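Local coordinates for FERM, RhoGEF and pleckstrin domain protein 2 (Danio rerio, PDB 6D21) that probably activates RAC1 as a guanine nucleotide exchange factor in semaphorin and integrin signalling, this piece being its membrane-targeting FERM domain, at residues G26-L29 / L30-F34; E117-A120 / A121-S125; Q157-I160 / M161-R165; L186-G190 / V191-P195; Q214-G218 / H219-N223. All coordinates share one frame; numbering follows the deposited sequence.

Interaction 1: residues G26-L29 / L30-F34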
loop_
_atom_site.group_PDB
_atom_site.type_symbol
_atom_site.label_atom_id
_atom_site.label_comp_id
_atom_site.label_asym_id
_atom_site.label_seq_id
_atom_site.Cartn_x
_atom_site.Cartn_y
_atom_site.Cartn_z
ATOM N N GLY A 26 7.075 -11.464 15.075
ATOM C CA GLY A 26 6.559 -11.152 13.760
ATOM C C GLY A 26 7.658 -11.297 12.717
ATOM O O GLY A 26 7.393 -11.644 11.562
ATOM N N GLN A 27 8.901 -11.052 13.137
ATOM C CA GLN A 27 10.037 -11.026 12.215
ATOM C C GLN A 27 10.307 -12.404 11.601
ATOM O O GLN A 27 10.678 -12.507 10.436
ATOM C CB GLN A 27 11.296 -10.531 12.929
ATOM C CG GLN A 27 12.487 -10.328 11.978
ATOM C CD GLN A 27 12.166 -9.351 10.852
ATOM O OE1 GLN A 27 11.858 -8.186 11.098
ATOM N NE2 GLN A 27 12.224 -9.827 9.613
ATOM N N LEU A 28 10.118 -13.451 12.401
ATOM C CA LEU A 28 10.307 -14.828 11.949
ATOM C C LEU A 28 9.338 -15.168 10.812
ATOM O O LEU A 28 9.741 -15.742 9.798
ATOM C CB LEU A 28 10.136 -15.807 13.123
ATOM C CG LEU A 28 10.476 -17.285 12.924
ATOM C CD1 LEU A 28 11.886 -17.478 12.371
ATOM C CD2 LEU A 28 10.300 -18.020 14.230
ATOM N N LEU A 29 8.067 -14.800 10.971
ATOM C CA LEU A 29 7.082 -15.043 9.926
ATOM C C LEU A 29 7.417 -14.252 8.647
ATOM O O LEU A 29 7.322 -14.783 7.542
ATOM C CB LEU A 29 5.683 -14.684 10.419
ATOM C CG LEU A 29 4.551 -14.840 9.402
ATOM C CD1 LEU A 29 4.441 -16.303 8.944
ATOM C CD2 LEU A 29 3.236 -14.347 9.996
ATOM N N LEU A 30 7.781 -12.979 8.808
ATOM C CA LEU A 30 8.205 -12.143 7.679
ATOM C C LEU A 30 9.364 -12.769 6.930
ATOM O O LEU A 30 9.354 -12.835 5.692
ATOM C CB LEU A 30 8.611 -10.741 8.148
ATOM C CG LEU A 30 7.554 -9.660 8.400
ATOM C CD1 LEU A 30 8.098 -8.621 9.367
ATOM C CD2 LEU A 30 7.140 -8.985 7.105
ATOM N N SER A 31 10.368 -13.218 7.679
ATOM C CA SER A 31 11.542 -13.833 7.070
ATOM C C SER A 31 11.187 -15.107 6.316
ATOM O O SER A 31 11.664 -15.318 5.204
ATOM C CB SER A 31 12.604 -14.140 8.130
ATOM O OG SER A 31 13.058 -12.929 8.711
ATOM N N ASP A 32 10.358 -15.954 6.922
ATOM C CA ASP A 32 9.934 -17.189 6.280
ATOM C C ASP A 32 9.124 -16.915 5.010
ATOM O O ASP A 32 9.254 -17.640 4.022
ATOM C CB ASP A 32 9.121 -18.052 7.250
ATOM C CG ASP A 32 9.979 -18.679 8.333
ATOM O OD1 ASP A 32 11.228 -18.606 8.230
ATOM O OD2 ASP A 32 9.409 -19.253 9.285
ATOM N N VAL A 33 8.291 -15.876 5.030
ATOM C CA VAL A 33 7.528 -15.512 3.836
ATOM C C VAL A 33 8.480 -15.029 2.737
ATOM O O VAL A 33 8.392 -15.480 1.586
ATOM C CB VAL A 33 6.458 -14.408 4.122
ATOM C CG1 VAL A 33 5.900 -13.846 2.819
ATOM C CG2 VAL A 33 5.314 -14.957 5.010
ATOM N N PHE A 34 9.370 -14.107 3.082
ATOM C CA PHE A 34 10.374 -13.612 2.128
ATOM C C PHE A 34 11.217 -14.772 1.537
ATOM O O PHE A 34 11.500 -14.799 0.337
ATOM C CB PHE A 34 11.294 -12.561 2.794
ATOM C CG PHE A 34 10.561 -11.330 3.298
ATOM C CD1 PHE A 34 9.369 -10.920 2.709
ATOM C CD2 PHE A 34 11.056 -10.597 4.368
ATOM C CE1 PHE A 34 8.675 -9.787 3.179
ATOM C CE2 PHE A 34 10.379 -9.469 4.838
ATOM C CZ PHE A 34 9.187 -9.065 4.251
#
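The carbonyl of Q27 takes two donors from S31, its backbone N at 2.9 Å from Q27 O and its hydroxyl OG at 3.0 Å from the same oxygen, and the two come in from opposite faces of the carbonyl plane. The S31 hydroxyl lies beside its own backbone N (chi1 -64°), the rotation that lets it fold back one turn. A valine at S31 would probably leave the Q27 carbonyl with the amide as its one donor from this turn. Plain i to i+4 bonds supply the rest: L30 N to G26 O, D32 N to L28 O, V33 N to L29 O. This is the helix 26-36 that packs across the ubiquitin-like sheet of the FERM N-terminal lobe. L29 CD1 meets V33 CG2 at 4.2 Å one turn on, and this side of the helix faces strands 3-9, 15-21 and 45-50. Among the charged groups, D32 turns its OD1 to a salt bridge with R35.

Interaction 2: residues E117-A120 / A121-S125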
loop_
_atom_site.group_PDB
_atom_site.type_symbol
_atom_site.label_atom_id
_atom_site.label_comp_id
_atom_site.label_asym_id
_atom_site.label_seq_id
_atom_site.Cartn_x
_atom_site.Cartn_y
_atom_site.Cartn_z
ATOM N N GLU A 117 -11.450 7.669 -14.719
ATOM C CA GLU A 117 -11.871 6.446 -15.385
ATOM C C GLU A 117 -10.907 6.047 -16.513
ATOM O O GLU A 117 -10.575 4.876 -16.663
ATOM C CB GLU A 117 -13.288 6.622 -15.930
ATOM C CG GLU A 117 -13.801 5.458 -16.745
ATOM C CD GLU A 117 -15.172 5.730 -17.333
ATOM O OE1 GLU A 117 -15.366 5.443 -18.533
ATOM O OE2 GLU A 117 -16.049 6.230 -16.593
ATOM N N ASN A 118 -10.468 7.019 -17.310
ATOM C CA ASN A 118 -9.535 6.734 -18.406
ATOM C C ASN A 118 -8.183 6.190 -17.926
ATOM O O ASN A 118 -7.594 5.298 -18.546
ATOM C CB ASN A 118 -9.343 7.995 -19.251
ATOM C CG ASN A 118 -10.507 8.233 -20.192
ATOM O OD1 ASN A 118 -11.507 7.516 -20.146
ATOM N ND2 ASN A 118 -10.386 9.230 -21.052
ATOM N N THR A 119 -7.696 6.717 -16.810
ATOM C CA THR A 119 -6.461 6.211 -16.228
ATOM C C THR A 119 -6.648 4.807 -15.660
ATOM O O THR A 119 -5.764 3.942 -15.793
ATOM C CB THR A 119 -5.939 7.144 -15.125
ATOM O OG1 THR A 119 -5.633 8.415 -15.704
ATOM C CG2 THR A 119 -4.662 6.561 -14.483
ATOM N N ALA A 120 -7.788 4.575 -15.011
ATOM C CA ALA A 120 -8.111 3.239 -14.518
ATOM C C ALA A 120 -8.114 2.244 -15.662
ATOM O O ALA A 120 -7.540 1.157 -15.559
ATOM C CB ALA A 120 -9.470 3.222 -13.813
ATOM N N ALA A 121 -8.777 2.625 -16.749
ATOM C CA ALA A 121 -8.889 1.752 -17.917
ATOM C C ALA A 121 -7.507 1.436 -18.512
ATOM O O ALA A 121 -7.238 0.314 -18.938
ATOM C CB ALA A 121 -9.792 2.392 -18.961
ATOM N N LEU A 122 -6.631 2.434 -18.519
ATOM C CA LEU A 122 -5.292 2.280 -19.066
ATOM C C LEU A 122 -4.441 1.342 -18.197
ATOM O O LEU A 122 -3.787 0.438 -18.713
ATOM C CB LEU A 122 -4.622 3.638 -19.195
ATOM C CG LEU A 122 -3.161 3.571 -19.622
ATOM C CD1 LEU A 122 -3.052 2.994 -21.029
ATOM C CD2 LEU A 122 -2.518 4.959 -19.517
ATOM N N LEU A 123 -4.478 1.541 -16.883
ATOM C CA LEU A 123 -3.838 0.605 -15.959
ATOM C C LEU A 123 -4.391 -0.813 -16.154
ATOM O O LEU A 123 -3.636 -1.784 -16.250
ATOM C CB LEU A 123 -4.031 1.056 -14.499
ATOM C CG LEU A 123 -3.227 2.278 -14.054
ATOM C CD1 LEU A 123 -3.749 2.838 -12.739
ATOM C CD2 LEU A 123 -1.728 1.904 -13.924
ATOM N N ALA A 124 -5.711 -0.943 -16.223
ATOM C CA ALA A 124 -6.310 -2.262 -16.382
ATOM C C ALA A 124 -5.876 -2.916 -17.709
ATOM O O ALA A 124 -5.659 -4.132 -17.771
ATOM C CB ALA A 124 -7.839 -2.164 -16.303
ATOM N N SER A 125 -5.738 -2.106 -18.761
ATOM C CA SER A 125 -5.380 -2.643 -20.078
ATOM C C SER A 125 -3.973 -3.233 -20.062
ATOM O O SER A 125 -3.722 -4.242 -20.705
ATOM C CB SER A 125 -5.498 -1.576 -21.169
ATOM O OG SER A 125 -4.409 -0.668 -21.162
#
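T119 and L123 sit one helical turn apart, and the T119 methyl grazes the leucine: T119 CG2 lies 4.2 Å from L123 CD1. The leucine has its CG beside its own backbone N (chi1 -72°), which lays the branch back along the helix, with L123 CG 3.5 Å from T119 O. The hydroxyl of T119 is used in the other direction along the chain, in a hydrogen bond with T116. L122 is rotated differently, its CG anti to the backbone N (chi1 174°), a rotation that carries the branch off the preceding turn, while L122 CB stays 3.5 Å from N118 O; the side chain touches I182 of helix 172-183, which L123 also touches. On another side of the helix come the small residues. A121 and A124 lie against helix 157-164, and A124 CB is 3.4 Å from A120 O. S125 folds its hydroxyl back to the carbonyl three residues earlier, with OG 2.8 Å from L122 O, and also bonds to H167. The backbone beneath is regular alpha helix, the L123 N to T119 O bond being almost straight at 177°. Main-chain bonds carry most of the polar pairing across this turn of helix 117-132, with the S125 and T119 hydroxyls adding their own, while A121 and A124 face helix 157-164 and L122 and L123 face helix 172-183 in the all-helical central lobe.

Interaction 3: residues Q157-I160 / M161-R165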
loop_
_atom_site.group_PDB
_atom_site.type_symbol
_atom_site.label_atom_id
_atom_site.label_comp_id
_atom_site.label_asym_id
_atom_site.label_seq_id
_atom_site.Cartn_x
_atom_site.Cartn_y
_atom_site.Cartn_z
ATOM N N GLN A 157 -15.373 -1.601 -19.676
ATOM C CA GLN A 157 -14.735 -2.776 -20.252
ATOM C C GLN A 157 -14.370 -2.550 -21.713
ATOM O O GLN A 157 -13.311 -2.985 -22.155
ATOM C CB GLN A 157 -15.632 -4.013 -20.092
ATOM C CG GLN A 157 -15.699 -4.477 -18.637
ATOM C CD GLN A 157 -16.507 -5.748 -18.418
ATOM O OE1 GLN A 157 -16.253 -6.505 -17.469
ATOM N NE2 GLN A 157 -17.487 -5.985 -19.281
ATOM N N GLU A 158 -15.231 -1.856 -22.453
ATOM C CA GLU A 158 -14.946 -1.554 -23.857
ATOM C C GLU A 158 -13.684 -0.699 -23.995
ATOM O O GLU A 158 -12.847 -0.945 -24.860
ATOM C CB GLU A 158 -16.132 -0.843 -24.510
ATOM C CG GLU A 158 -17.380 -1.709 -24.641
ATOM C CD GLU A 158 -17.104 -3.050 -25.302
ATOM O OE1 GLU A 158 -16.555 -3.058 -26.425
ATOM O OE2 GLU A 158 -17.436 -4.095 -24.699
ATOM N N LYS A 159 -13.547 0.303 -23.137
ATOM C CA LYS A 159 -12.358 1.141 -23.160
ATOM C C LYS A 159 -11.106 0.367 -22.784
ATOM O O LYS A 159 -10.040 0.573 -23.370
ATOM C CB LYS A 159 -12.497 2.327 -22.220
ATOM C CG LYS A 159 -11.458 3.375 -22.521
ATOM C CD LYS A 159 -11.366 4.437 -21.466
ATOM C CE LYS A 159 -10.149 5.294 -21.752
ATOM N NZ LYS A 159 -10.264 5.954 -23.088
ATOM N N ILE A 160 -11.229 -0.498 -21.786
ATOM C CA ILE A 160 -10.124 -1.354 -21.400
ATOM C C ILE A 160 -9.633 -2.184 -22.583
ATOM O O ILE A 160 -8.431 -2.283 -22.811
ATOM C CB ILE A 160 -10.517 -2.280 -20.237
ATOM C CG1 ILE A 160 -10.702 -1.465 -18.949
ATOM C CG2 ILE A 160 -9.462 -3.342 -19.992
ATOM C CD1 ILE A 160 -11.173 -2.291 -17.776
ATOM N N MET A 161 -10.561 -2.754 -23.353
ATOM C CA MET A 161 -10.183 -3.640 -24.456
ATOM C C MET A 161 -9.618 -2.839 -25.618
ATOM O O MET A 161 -8.633 -3.236 -26.237
ATOM C CB MET A 161 -11.379 -4.488 -24.908
ATOM C CG MET A 161 -11.733 -5.616 -23.935
ATOM S SD MET A 161 -13.180 -6.577 -24.427
ATOM C CE MET A 161 -14.482 -5.350 -24.299
ATOM N N GLU A 162 -10.252 -1.710 -25.905
ATOM C CA GLU A 162 -9.770 -0.775 -26.907
ATOM C C GLU A 162 -8.305 -0.424 -26.653
ATOM O O GLU A 162 -7.467 -0.527 -27.551
ATOM C CB GLU A 162 -10.642 0.488 -26.910
ATOM C CG GLU A 162 -10.306 1.510 -27.973
ATOM C CD GLU A 162 -11.241 2.718 -27.946
ATOM O OE1 GLU A 162 -12.111 2.799 -27.047
ATOM O OE2 GLU A 162 -11.104 3.587 -28.833
ATOM N N LEU A 163 -7.990 -0.031 -25.424
ATOM C CA LEU A 163 -6.621 0.316 -25.073
ATOM C C LEU A 163 -5.678 -0.897 -25.130
ATOM O O LEU A 163 -4.501 -0.761 -25.466
ATOM C CB LEU A 163 -6.577 0.946 -23.683
ATOM C CG LEU A 163 -7.239 2.318 -23.571
ATOM C CD1 LEU A 163 -7.244 2.794 -22.122
ATOM C CD2 LEU A 163 -6.517 3.314 -24.468
ATOM N N HIS A 164 -6.196 -2.075 -24.799
ATOM C CA HIS A 164 -5.396 -3.299 -24.825
ATOM C C HIS A 164 -4.924 -3.641 -26.256
ATOM O O HIS A 164 -3.935 -4.339 -26.436
ATOM C CB HIS A 164 -6.197 -4.457 -24.227
ATOM C CG HIS A 164 -5.453 -5.756 -24.172
ATOM N ND1 HIS A 164 -6.094 -6.975 -24.119
ATOM C CD2 HIS A 164 -4.125 -6.029 -24.160
ATOM C CE1 HIS A 164 -5.195 -7.943 -24.071
ATOM N NE2 HIS A 164 -3.993 -7.394 -24.097
ATOM N N ARG A 165 -5.622 -3.132 -27.268
ATOM C CA ARG A 165 -5.219 -3.340 -28.669
ATOM C C ARG A 165 -3.869 -2.687 -28.981
ATOM O O ARG A 165 -3.195 -3.070 -29.936
ATOM C CB ARG A 165 -6.288 -2.797 -29.636
ATOM C CG ARG A 165 -7.602 -3.582 -29.629
ATOM C CD ARG A 165 -8.587 -3.057 -30.665
ATOM N NE ARG A 165 -8.954 -4.084 -31.640
ATOM C CZ ARG A 165 -8.646 -4.041 -32.935
ATOM N NH1 ARG A 165 -7.957 -3.017 -33.426
ATOM N NH2 ARG A 165 -9.021 -5.027 -33.743
#
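Q157 receives the amide of M161 through its carbonyl, M161 N to Q157 O 3.0 Å, and the M161 side chain folds back over the same oxygen, CE coming within 3.4 Å of Q157 O. The thioether is extended as far as SD and then bends at its last torsion (chi3 -66°), which swings the methyl toward the preceding turn. There it meets E158: the carboxylate oxygen E158 OE2 is 3.2 Å from M161 CE, the two side chains crossing at a slant. E158 also bends, at chi2, and its OE2 has a long, weak ion pair with R141. These residues form the short helix 157-164 of the central FERM lobe, flanked by helix 137-146, which M161 touches through D140, R141 and L144, and by helix 117-132. K159 follows, its aliphatic chain running out until CE lies 3.9 Å from L163 CD1; its ammonium and the E162 carboxylate are near but not in contact, K159 NZ to E162 OE1 being 5.4 Å. L163 CG also rests 3.3 Å from K159 O. I160 turns its side chain to A124 and L150, while its carbonyl accepts from H164 N, whose imidazole is fixed by D140 and the G133 carbonyl.

Interaction 4: residues L186-G190 / V191-P195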
loop_
_atom_site.group_PDB
_atom_site.type_symbol
_atom_site.label_atom_id
_atom_site.label_comp_id
_atom_site.label_asym_id
_atom_site.label_seq_id
_atom_site.Cartn_x
_atom_site.Cartn_y
_atom_site.Cartn_z
ATOM N N LEU A 186 0.490 9.261 -10.232
ATOM C CA LEU A 186 -0.841 9.586 -9.727
ATOM C C LEU A 186 -0.774 10.106 -8.303
ATOM O O LEU A 186 0.006 9.620 -7.486
ATOM C CB LEU A 186 -1.756 8.363 -9.780
ATOM C CG LEU A 186 -1.895 7.788 -11.192
ATOM C CD1 LEU A 186 -2.707 6.497 -11.153
ATOM C CD2 LEU A 186 -2.542 8.841 -12.134
ATOM N N GLU A 187 -1.620 11.083 -8.011
ATOM C CA GLU A 187 -1.654 11.715 -6.702
ATOM C C GLU A 187 -1.929 10.724 -5.581
ATOM O O GLU A 187 -1.398 10.863 -4.475
ATOM C CB GLU A 187 -2.717 12.815 -6.696
ATOM C CG GLU A 187 -2.737 13.679 -5.462
ATOM C CD GLU A 187 -3.787 14.772 -5.554
ATOM O OE1 GLU A 187 -3.401 15.956 -5.617
ATOM O OE2 GLU A 187 -4.996 14.444 -5.575
ATOM N N MET A 188 -2.752 9.712 -5.858
ATOM C CA MET A 188 -3.125 8.758 -4.826
ATOM C C MET A 188 -2.220 7.515 -4.716
ATOM O O MET A 188 -2.491 6.628 -3.909
ATOM C CB MET A 188 -4.569 8.296 -5.046
ATOM C CG MET A 188 -5.564 9.422 -4.828
ATOM S SD MET A 188 -5.567 9.874 -3.075
ATOM C CE MET A 188 -6.449 8.470 -2.394
ATOM N N PHE A 189 -1.183 7.436 -5.539
ATOM C CA PHE A 189 -0.269 6.302 -5.505
ATOM C C PHE A 189 0.431 6.199 -4.155
ATOM O O PHE A 189 1.071 7.150 -3.715
ATOM C CB PHE A 189 0.775 6.414 -6.614
ATOM C CG PHE A 189 1.867 5.358 -6.541
ATOM C CD1 PHE A 189 1.581 4.021 -6.784
ATOM C CD2 PHE A 189 3.169 5.706 -6.221
ATOM C CE1 PHE A 189 2.581 3.055 -6.718
ATOM C CE2 PHE A 189 4.179 4.741 -6.158
ATOM C CZ PHE A 189 3.882 3.428 -6.412
ATOM N N GLY A 190 0.310 5.041 -3.511
ATOM C CA GLY A 190 0.962 4.803 -2.226
ATOM C C GLY A 190 0.262 5.499 -1.063
ATOM O O GLY A 190 0.695 5.408 0.081
ATOM N N VAL A 191 -0.841 6.187 -1.342
ATOM C CA VAL A 191 -1.497 6.976 -0.297
ATOM C C VAL A 191 -2.394 6.111 0.617
ATOM O O VAL A 191 -3.202 5.304 0.138
ATOM C CB VAL A 191 -2.325 8.122 -0.922
ATOM C CG1 VAL A 191 -3.213 8.787 0.115
ATOM C CG2 VAL A 191 -1.405 9.139 -1.582
ATOM N N ARG A 192 -2.225 6.263 1.929
ATOM C CA ARG A 192 -3.137 5.655 2.897
ATOM C C ARG A 192 -3.625 6.702 3.896
ATOM O O ARG A 192 -2.840 7.245 4.675
ATOM C CB ARG A 192 -2.478 4.484 3.632
ATOM C CG ARG A 192 -2.558 3.148 2.872
ATOM C CD ARG A 192 -1.383 3.036 1.955
ATOM N NE ARG A 192 -1.297 1.783 1.207
ATOM C CZ ARG A 192 -1.735 1.615 -0.038
ATOM N NH1 ARG A 192 -2.336 2.613 -0.693
ATOM N NH2 ARG A 192 -1.552 0.446 -0.636
ATOM N N PHE A 193 -4.930 6.963 3.873
ATOM C CA PHE A 193 -5.518 8.039 4.662
ATOM C C PHE A 193 -5.648 7.690 6.135
ATOM O O PHE A 193 -6.015 6.580 6.494
ATOM C CB PHE A 193 -6.905 8.417 4.123
ATOM C CG PHE A 193 -6.875 9.232 2.856
ATOM C CD1 PHE A 193 -5.731 9.918 2.473
ATOM C CD2 PHE A 193 -7.998 9.314 2.053
ATOM C CE1 PHE A 193 -5.715 10.677 1.318
ATOM C CE2 PHE A 193 -7.984 10.067 0.895
ATOM C CZ PHE A 193 -6.839 10.745 0.523
ATOM N N HIS A 194 -5.339 8.671 6.973
ATOM C CA HIS A 194 -5.649 8.635 8.388
ATOM C C HIS A 194 -6.518 9.856 8.655
ATOM O O HIS A 194 -6.021 10.975 8.605
ATOM C CB HIS A 194 -4.366 8.653 9.243
ATOM C CG HIS A 194 -3.434 7.510 8.962
ATOM N ND1 HIS A 194 -2.674 7.429 7.814
ATOM C CD2 HIS A 194 -3.143 6.401 9.684
ATOM C CE1 HIS A 194 -1.954 6.321 7.840
ATOM N NE2 HIS A 194 -2.224 5.675 8.962
ATOM N N PRO A 195 -7.827 9.651 8.899
ATOM C CA PRO A 195 -8.753 10.782 9.052
ATOM C C PRO A 195 -8.476 11.592 10.306
ATOM O O PRO A 195 -8.048 11.024 11.311
ATOM C CB PRO A 195 -10.138 10.117 9.147
ATOM C CG PRO A 195 -9.946 8.730 8.712
ATOM C CD PRO A 195 -8.521 8.363 9.040
HETATM O O HOH W 1 -3.463 4.060 -3.112
HETATM O O HOH W 2 0.437 7.343 2.769
#
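The F193 ring meets the end of M188 obliquely: M188 CE is 3.7 Å from F193 CZ, and the sulfur SD stands 4.9 Å from the ring centroid, a Met-aromatic contact. M188 bends at both chi2 and chi3 (-68° and -74°), a curl that carries its methyl across to the ring and to V191 CG1. The R192 guanidinium is the other flat group. G190 CA lies over one of its faces, water 1 sits at its edge, and V191 O is nearly in its plane, with R192 NH1 2.9 Å from V191 O. Water 1 gives a proton to M188 O and holds NH1 weakly, linking the arginine to the turn. With a leucine at R192, the V191 carbonyl would probably lose its guanidinium donor and D107 its salt-bridge partner. Two turns overlap beneath: type I from L186 to F189 and type II from M188 to V191, the latter closed by V191 N to M188 O at 3.1 Å. G190 takes positive phi (76°), a value easiest for glycine. The stretch leads from helix 172-183 into strand 194-197, the passage from the central lobe to the PH-like lobe; F189 meets the F84 ring edge-to-face and touches I104 of helix 94-110, while F193 reaches F216 and N205 on the sheet.

Interaction 5: residues Q214-G218 / H219-N223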
loop_
_atom_site.group_PDB
_atom_site.type_symbol
_atom_site.label_atom_id
_atom_site.label_comp_id
_atom_site.label_asym_id
_atom_site.label_seq_id
_atom_site.Cartn_x
_atom_site.Cartn_y
_atom_site.Cartn_z
ATOM N N GLN A 214 1.682 14.404 4.217
ATOM C CA GLN A 214 0.729 15.043 3.324
ATOM C C GLN A 214 -0.588 15.297 4.033
ATOM O O GLN A 214 -0.951 14.587 4.967
ATOM C CB GLN A 214 0.483 14.194 2.086
ATOM C CG GLN A 214 1.685 14.036 1.218
ATOM C CD GLN A 214 1.595 12.786 0.368
ATOM O OE1 GLN A 214 0.859 11.855 0.692
ATOM N NE2 GLN A 214 2.350 12.755 -0.724
ATOM N N VAL A 215 -1.292 16.324 3.573
ATOM C CA VAL A 215 -2.584 16.681 4.120
ATOM C C VAL A 215 -3.596 16.706 2.993
ATOM O O VAL A 215 -3.395 17.388 1.979
ATOM C CB VAL A 215 -2.558 18.052 4.816
ATOM C CG1 VAL A 215 -3.931 18.364 5.387
ATOM C CG2 VAL A 215 -1.502 18.070 5.906
ATOM N N PHE A 216 -4.677 15.955 3.162
ATOM C CA PHE A 216 -5.726 15.920 2.155
ATOM C C PHE A 216 -7.031 16.436 2.700
ATOM O O PHE A 216 -7.367 16.193 3.855
ATOM C CB PHE A 216 -5.937 14.504 1.642
ATOM C CG PHE A 216 -4.851 14.010 0.743
ATOM C CD1 PHE A 216 -3.691 13.459 1.272
ATOM C CD2 PHE A 216 -5.003 14.057 -0.635
ATOM C CE1 PHE A 216 -2.698 12.978 0.443
ATOM C CE2 PHE A 216 -4.018 13.579 -1.472
ATOM C CZ PHE A 216 -2.856 13.039 -0.938
ATOM N N GLN A 217 -7.769 17.147 1.856
ATOM C CA GLN A 217 -9.164 17.464 2.132
ATOM C C GLN A 217 -9.967 16.743 1.078
ATOM O O GLN A 217 -9.900 17.096 -0.098
ATOM C CB GLN A 217 -9.423 18.967 2.095
ATOM C CG GLN A 217 -10.783 19.380 2.622
ATOM C CD GLN A 217 -10.962 20.890 2.671
ATOM O OE1 GLN A 217 -10.072 21.651 2.278
ATOM N NE2 GLN A 217 -12.116 21.331 3.160
ATOM N N GLY A 218 -10.708 15.717 1.488
ATOM C CA GLY A 218 -11.310 14.819 0.528
ATOM C C GLY A 218 -10.184 14.089 -0.179
ATOM O O GLY A 218 -9.322 13.516 0.486
ATOM N N HIS A 219 -10.178 14.119 -1.513
ATOM C CA HIS A 219 -9.129 13.457 -2.295
ATOM C C HIS A 219 -8.184 14.454 -2.949
ATOM O O HIS A 219 -7.358 14.087 -3.789
ATOM C CB HIS A 219 -9.741 12.552 -3.362
ATOM C CG HIS A 219 -10.248 11.248 -2.829
ATOM N ND1 HIS A 219 -9.615 10.049 -3.074
ATOM C CD2 HIS A 219 -11.323 10.955 -2.060
ATOM C CE1 HIS A 219 -10.282 9.072 -2.486
ATOM N NE2 HIS A 219 -11.321 9.595 -1.862
ATOM N N THR A 220 -8.308 15.719 -2.563
ATOM C CA THR A 220 -7.424 16.746 -3.085
ATOM C C THR A 220 -6.380 17.110 -2.026
ATOM O O THR A 220 -6.700 17.390 -0.871
ATOM C CB THR A 220 -8.205 18.001 -3.536
ATOM O OG1 THR A 220 -8.981 18.503 -2.448
ATOM C CG2 THR A 220 -9.145 17.658 -4.685
ATOM N N LYS A 221 -5.122 17.075 -2.436
ATOM C CA LYS A 221 -4.015 17.311 -1.535
ATOM C C LYS A 221 -3.855 18.795 -1.287
ATOM O O LYS A 221 -3.611 19.554 -2.217
ATOM C CB LYS A 221 -2.732 16.724 -2.120
ATOM C CG LYS A 221 -1.542 16.753 -1.183
ATOM C CD LYS A 221 -0.248 16.471 -1.943
ATOM C CE LYS A 221 -0.314 15.157 -2.709
ATOM N NZ LYS A 221 1.016 14.811 -3.320
ATOM N N ILE A 222 -3.994 19.203 -0.029
ATOM C CA ILE A 222 -3.876 20.610 0.350
ATOM C C ILE A 222 -2.441 21.030 0.682
ATOM O O ILE A 222 -2.101 22.206 0.575
ATOM C CB ILE A 222 -4.766 20.940 1.568
ATOM C CG1 ILE A 222 -6.135 20.292 1.408
ATOM C CG2 ILE A 222 -4.926 22.440 1.726
ATOM C CD1 ILE A 222 -6.904 20.830 0.224
ATOM N N ASN A 223 -1.596 20.079 1.078
ATOM C CA ASN A 223 -0.258 20.442 1.540
ATOM C C ASN A 223 0.714 19.285 1.675
ATOM O O ASN A 223 0.306 18.158 1.909
ATOM C CB ASN A 223 -0.356 21.156 2.887
ATOM C CG ASN A 223 0.427 22.447 2.911
ATOM O OD1 ASN A 223 1.570 22.506 2.447
ATOM N ND2 ASN A 223 -0.189 23.495 3.438
HETATM O O HOH W 3 3.269 15.462 -1.786
#
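K221 sets its CG opposite the backbone N (chi1 -172°) and F216 keeps its ring beside its own N (chi1 -73°), and together these rotations lay the lysine chain over one ring face. K221 CG stands 4.1 Å from the F216 ring centroid, only 18° off the normal, a CH-pi contact. Further out the lysine bends at chi3, and its NZ shares water 3 with Q214 NE2. Q217, on the face away from F216 and K221, is crossed by I222, with I222 CG1 3.6 Å from Q217 CB. At the turn, Q217 O takes two bonds from T220: OG1 at 2.9 Å from Q217 O, in the carbonyl plane, and T220 N at 3.2 Å, well above that plane. Q217 N returns a bond to T220 O at 2.9 Å. G218, with positive phi, occupies the second position of this type II' turn. Toward the other end V215 O accepts I222 N at 2.8 Å and, weakly, N223 N, while V215 N donates to N223 O. I222 and N223 both face V215, a classic beta bulge. The whole is a tight antiparallel beta hairpin, strands 212-217 and 220-226, at the edge of the sheet in the PH-like C-terminal lobe.

All five contacts are local, joining residues a turn or a hairpin apart, and they follow in series with none nested or crossing. Interaction 1 lies in the N-terminal ubiquitin-like lobe, its centre about 34 Å from that of interaction 2 and touching none of the others. Interactions 2 and 3 belong to two helices of the central lobe that pack together, A124 CB lying 3.6 Å from I160 CD1. Interaction 4 then closes the turns leaving that lobe; its L186 touches T119 and L123 of interaction 2. Interaction 5 closes the hairpin of the PH-like lobe and meets interaction 4 where F193 and F216 touch, so residues 186-195 bridge central and C-terminal lobes.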